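Local coordinates for RNA pseudouridylate synthase domain-containing protein 1 (Homo sapiens, PDB 5VBB) that probably converts uridine to pseudouridine in RNA, at residues Thr96-Ile107 and Asp159-Pro168. Residues are numbered along the deposited sequence; the frame is centred on the assembly and turned at random.
Sequences TKAYLALLRGHI and DPVSKVLLKP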
loop_
_atom_site.group_PDB
_atom_site.type_symbol
_atom_site.label_atom_id
_atom_site.label_comp_id
_atom_site.label_asym_id
_atom_site.label_seq_id
_atom_site.Cartn_x
_atom_site.Cartn_y
_atom_site.Cartn_z
ATOM N N THR A 96 9.637 7.316 3.984
ATOM C CA THR A 96 8.327 7.412 4.624
ATOM C C THR A 96 7.278 6.926 3.614
ATOM O O THR A 96 7.295 7.336 2.453
ATOM C CB THR A 96 8.037 8.829 5.088
ATOM O OG1 THR A 96 9.067 9.218 5.977
ATOM C CG2 THR A 96 6.694 8.956 5.802
ATOM N N LYS A 97 6.359 6.062 4.066
ATOM C CA LYS A 97 5.283 5.563 3.229
ATOM C C LYS A 97 3.987 5.540 3.984
ATOM O O LYS A 97 3.996 5.253 5.167
ATOM C CB LYS A 97 5.557 4.106 2.812
ATOM C CG LYS A 97 6.830 3.830 2.067
ATOM C CD LYS A 97 6.766 2.454 1.403
ATOM C CE LYS A 97 8.083 2.020 0.822
ATOM N NZ LYS A 97 8.088 0.590 0.411
ATOM N N ALA A 98 2.864 5.788 3.296
ATOM C CA ALA A 98 1.530 5.624 3.843
ATOM C C ALA A 98 0.610 5.092 2.765
ATOM O O ALA A 98 0.820 5.306 1.551
ATOM C CB ALA A 98 0.986 6.919 4.446
ATOM N N TYR A 99 -0.390 4.346 3.201
ATOM C CA TYR A 99 -1.328 3.693 2.312
ATOM C C TYR A 99 -2.713 4.007 2.738
ATOM O O TYR A 99 -2.945 4.296 3.907
ATOM C CB TYR A 99 -1.179 2.161 2.407
ATOM C CG TYR A 99 0.160 1.612 2.007
ATOM C CD1 TYR A 99 1.299 1.880 2.762
ATOM C CD2 TYR A 99 0.300 0.816 0.869
ATOM C CE1 TYR A 99 2.550 1.431 2.364
ATOM C CE2 TYR A 99 1.547 0.315 0.491
ATOM C CZ TYR A 99 2.667 0.636 1.242
ATOM O OH TYR A 99 3.890 0.116 0.963
ATOM N N LEU A 100 -3.652 3.849 1.811
ATOM C CA LEU A 100 -5.070 3.920 2.088
ATOM C C LEU A 100 -5.608 2.533 1.891
ATOM O O LEU A 100 -5.108 1.798 1.029
ATOM C CB LEU A 100 -5.785 4.856 1.104
ATOM C CG LEU A 100 -5.415 6.313 1.193
ATOM C CD1 LEU A 100 -6.000 7.082 0.055
ATOM C CD2 LEU A 100 -5.851 6.930 2.523
ATOM N N ALA A 101 -6.703 2.201 2.603
ATOM C CA ALA A 101 -7.353 0.913 2.443
ATOM C C ALA A 101 -8.773 0.955 2.873
ATOM O O ALA A 101 -9.136 1.793 3.695
ATOM C CB ALA A 101 -6.626 -0.155 3.253
ATOM N N LEU A 102 -9.589 0.022 2.324
ATOM C CA LEU A 102 -10.934 -0.220 2.764
ATOM C C LEU A 102 -10.841 -1.581 3.428
ATOM O O LEU A 102 -10.456 -2.531 2.782
ATOM C CB LEU A 102 -11.946 -0.247 1.652
ATOM C CG LEU A 102 -12.176 1.067 0.914
ATOM C CD1 LEU A 102 -13.101 0.868 -0.259
ATOM C CD2 LEU A 102 -12.699 2.112 1.824
ATOM N N LEU A 103 -11.132 -1.646 4.730
ATOM C CA LEU A 103 -11.021 -2.850 5.527
ATOM C C LEU A 103 -12.393 -3.348 5.956
ATOM O O LEU A 103 -13.262 -2.525 6.224
ATOM C CB LEU A 103 -10.234 -2.520 6.803
ATOM C CG LEU A 103 -8.814 -1.998 6.660
ATOM C CD1 LEU A 103 -8.159 -1.959 8.024
ATOM C CD2 LEU A 103 -8.005 -2.876 5.712
ATOM N N ARG A 104 -12.529 -4.658 6.191
ATOM C CA ARG A 104 -13.795 -5.264 6.647
ATOM C C ARG A 104 -14.124 -4.865 8.079
ATOM O O ARG A 104 -13.248 -4.923 8.928
ATOM C CB ARG A 104 -13.734 -6.804 6.578
ATOM C CG ARG A 104 -13.620 -7.395 5.168
ATOM C CD ARG A 104 -14.932 -7.303 4.468
ATOM N NE ARG A 104 -14.907 -7.778 3.087
ATOM C CZ ARG A 104 -15.817 -7.453 2.181
ATOM N NH1 ARG A 104 -16.828 -6.655 2.504
ATOM N NH2 ARG A 104 -15.706 -7.889 0.934
ATOM N N GLY A 105 -15.385 -4.507 8.333
ATOM C CA GLY A 105 -15.879 -4.118 9.648
ATOM C C GLY A 105 -15.630 -2.666 10.000
ATOM O O GLY A 105 -14.776 -2.005 9.402
ATOM N N HIS A 106 -16.384 -2.166 10.989
ATOM C CA HIS A 106 -16.267 -0.818 11.540
ATOM C C HIS A 106 -15.276 -0.859 12.715
ATOM O O HIS A 106 -15.596 -1.450 13.739
ATOM C CB HIS A 106 -17.639 -0.326 12.045
ATOM C CG HIS A 106 -18.580 0.034 10.931
ATOM N ND1 HIS A 106 -19.918 0.257 11.170
ATOM C CD2 HIS A 106 -18.313 0.318 9.633
ATOM C CE1 HIS A 106 -20.444 0.581 9.998
ATOM N NE2 HIS A 106 -19.509 0.644 9.044
ATOM N N ILE A 107 -14.083 -0.247 12.573
ATOM C CA ILE A 107 -13.068 -0.229 13.637
ATOM C C ILE A 107 -13.470 0.883 14.587
ATOM O O ILE A 107 -13.547 2.028 14.149
ATOM C CB ILE A 107 -11.675 -0.021 13.011
ATOM C CG1 ILE A 107 -11.354 -1.217 12.091
ATOM C CG2 ILE A 107 -10.596 0.150 14.084
ATOM C CD1 ILE A 107 -10.030 -1.186 11.316
ATOM N N ASP A 159 -21.794 -3.953 2.808
ATOM C CA ASP A 159 -21.183 -4.562 3.987
ATOM C C ASP A 159 -20.382 -3.515 4.797
ATOM O O ASP A 159 -19.746 -2.653 4.206
ATOM C CB ASP A 159 -20.296 -5.751 3.566
ATOM C CG ASP A 159 -21.054 -6.845 2.796
ATOM O OD1 ASP A 159 -22.252 -7.060 3.087
ATOM O OD2 ASP A 159 -20.433 -7.517 1.940
ATOM N N PRO A 160 -20.391 -3.597 6.142
ATOM C CA PRO A 160 -19.650 -2.614 6.957
ATOM C C PRO A 160 -18.144 -2.653 6.708
ATOM O O PRO A 160 -17.526 -3.719 6.730
ATOM C CB PRO A 160 -19.982 -3.013 8.400
ATOM C CG PRO A 160 -20.526 -4.386 8.312
ATOM C CD PRO A 160 -21.143 -4.536 6.997
ATOM N N VAL A 161 -17.579 -1.504 6.379
ATOM C CA VAL A 161 -16.144 -1.412 6.174
ATOM C C VAL A 161 -15.629 -0.102 6.779
ATOM O O VAL A 161 -16.382 0.879 6.946
ATOM C CB VAL A 161 -15.677 -1.509 4.682
ATOM C CG1 VAL A 161 -16.144 -2.787 3.994
ATOM C CG2 VAL A 161 -16.027 -0.275 3.898
ATOM N N SER A 162 -14.328 -0.069 6.974
ATOM C CA SER A 162 -13.633 1.139 7.431
ATOM C C SER A 162 -12.636 1.619 6.403
ATOM O O SER A 162 -11.791 0.852 5.963
ATOM C CB SER A 162 -12.878 0.880 8.731
ATOM O OG SER A 162 -13.771 0.499 9.762
ATOM N N LYS A 163 -12.673 2.905 6.080
ATOM C CA LYS A 163 -11.639 3.495 5.262
ATOM C C LYS A 163 -10.524 3.942 6.219
ATOM O O LYS A 163 -10.805 4.640 7.201
ATOM C CB LYS A 163 -12.159 4.689 4.474
ATOM C CG LYS A 163 -11.092 5.229 3.538
ATOM C CD LYS A 163 -11.698 6.249 2.617
ATOM C CE LYS A 163 -10.634 6.917 1.805
ATOM N NZ LYS A 163 -11.194 7.991 0.941
ATOM N N VAL A 164 -9.270 3.507 5.965
ATOM C CA VAL A 164 -8.168 3.789 6.868
ATOM C C VAL A 164 -6.955 4.321 6.167
ATOM O O VAL A 164 -6.750 4.061 4.980
ATOM C CB VAL A 164 -7.762 2.532 7.688
ATOM C CG1 VAL A 164 -8.954 1.930 8.425
ATOM C CG2 VAL A 164 -7.105 1.474 6.794
ATOM N N LEU A 165 -6.088 4.980 6.955
ATOM C CA LEU A 165 -4.754 5.400 6.545
ATOM C C LEU A 165 -3.805 4.458 7.308
ATOM O O LEU A 165 -3.950 4.297 8.531
ATOM C CB LEU A 165 -4.498 6.857 6.934
ATOM C CG LEU A 165 -3.116 7.473 6.599
ATOM C CD1 LEU A 165 -2.893 7.537 5.125
ATOM C CD2 LEU A 165 -3.021 8.857 7.123
ATOM N N LEU A 166 -2.842 3.851 6.611
ATOM C CA LEU A 166 -1.874 2.934 7.208
ATOM C C LEU A 166 -0.495 3.443 7.014
ATOM O O LEU A 166 -0.112 3.725 5.882
ATOM C CB LEU A 166 -1.981 1.554 6.582
ATOM C CG LEU A 166 -3.351 0.876 6.742
ATOM C CD1 LEU A 166 -3.546 -0.183 5.732
ATOM C CD2 LEU A 166 -3.549 0.357 8.131
ATOM N N LYS A 167 0.279 3.567 8.092
ATOM C CA LYS A 167 1.667 4.009 7.988
ATOM C C LYS A 167 2.546 2.908 8.561
ATOM O O LYS A 167 2.611 2.730 9.782
ATOM C CB LYS A 167 1.863 5.317 8.730
ATOM C CG LYS A 167 3.235 5.948 8.485
ATOM C CD LYS A 167 3.456 7.102 9.406
ATOM C CE LYS A 167 4.863 7.601 9.333
ATOM N NZ LYS A 167 5.078 8.718 10.278
ATOM N N PRO A 168 3.182 2.102 7.708
ATOM C CA PRO A 168 4.093 1.092 8.248
ATOM C C PRO A 168 5.426 1.727 8.630
ATOM O O PRO A 168 5.913 2.578 7.899
ATOM C CB PRO A 168 4.290 0.132 7.091
ATOM C CG PRO A 168 4.094 0.949 5.834
ATOM C CD PRO A 168 3.221 2.142 6.232
HETATM O O HOH W 1 6.691 4.855 6.668
HETATM O O HOH W 2 -18.670 -6.061 0.594
HETATM O O HOH W 3 -17.550 -5.980 5.388
#
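Tyr99, Ala101 and Leu103 each exchange a pair of backbone hydrogen bonds with Leu166, Val164 and Ser162, respectively, joining strands 96-104 and 159-168 in antiparallel register. Beyond Leu103 the chain bends around Ser162: Gly105 N bonds Pro160 O from above the carbonyl plane, and the Ser162 hydroxyl adds two more bonds. With chi1 at -61°, Ser162 OG stands beside its own backbone N, donates to a lone pair of Gly105 O at 2.7 Å and accepts from Ile107 N at 2.9 Å, so one buried hydroxyl is gripped twice and ties the segment after the strand back to 159-168.

Apolar packing splits between the two faces. On one, Val164 CG2 sits 3.9 Å from Ala101 CB and 3.8 Å from Leu103 CD1, while Pro168 CG reaches Tyr99 CE1 at 3.8 Å; helix 175-182 covers this side. On the other, Leu100 CD2 meets Leu165 CD1, and Leu102 CD2 lies against Lys163 CB, whose extended chain carries NZ to a salt bridge with Asp228.

Next to Gly105, Pro160 CB makes a CH-pi contact over one face of the His106 ring, 3.9 Å from its centroid; His106 NE2 bonds Gly154 O. Arg104 NH1 makes a long salt bridge to Asp159 OD2 (3.7 Å); one water links the two atoms and a second links NH1 to Pro160 O, while NE pairs with Glu200.

Strand 208-216 flanks 96-104 and strand 146-156 flanks 159-168, making this pair interior to the antiparallel sheet of the pseudouridine synthase fold, with the side chain of Tyr99 about 7 Å from that of Asp67, the probable catalytic aspartate.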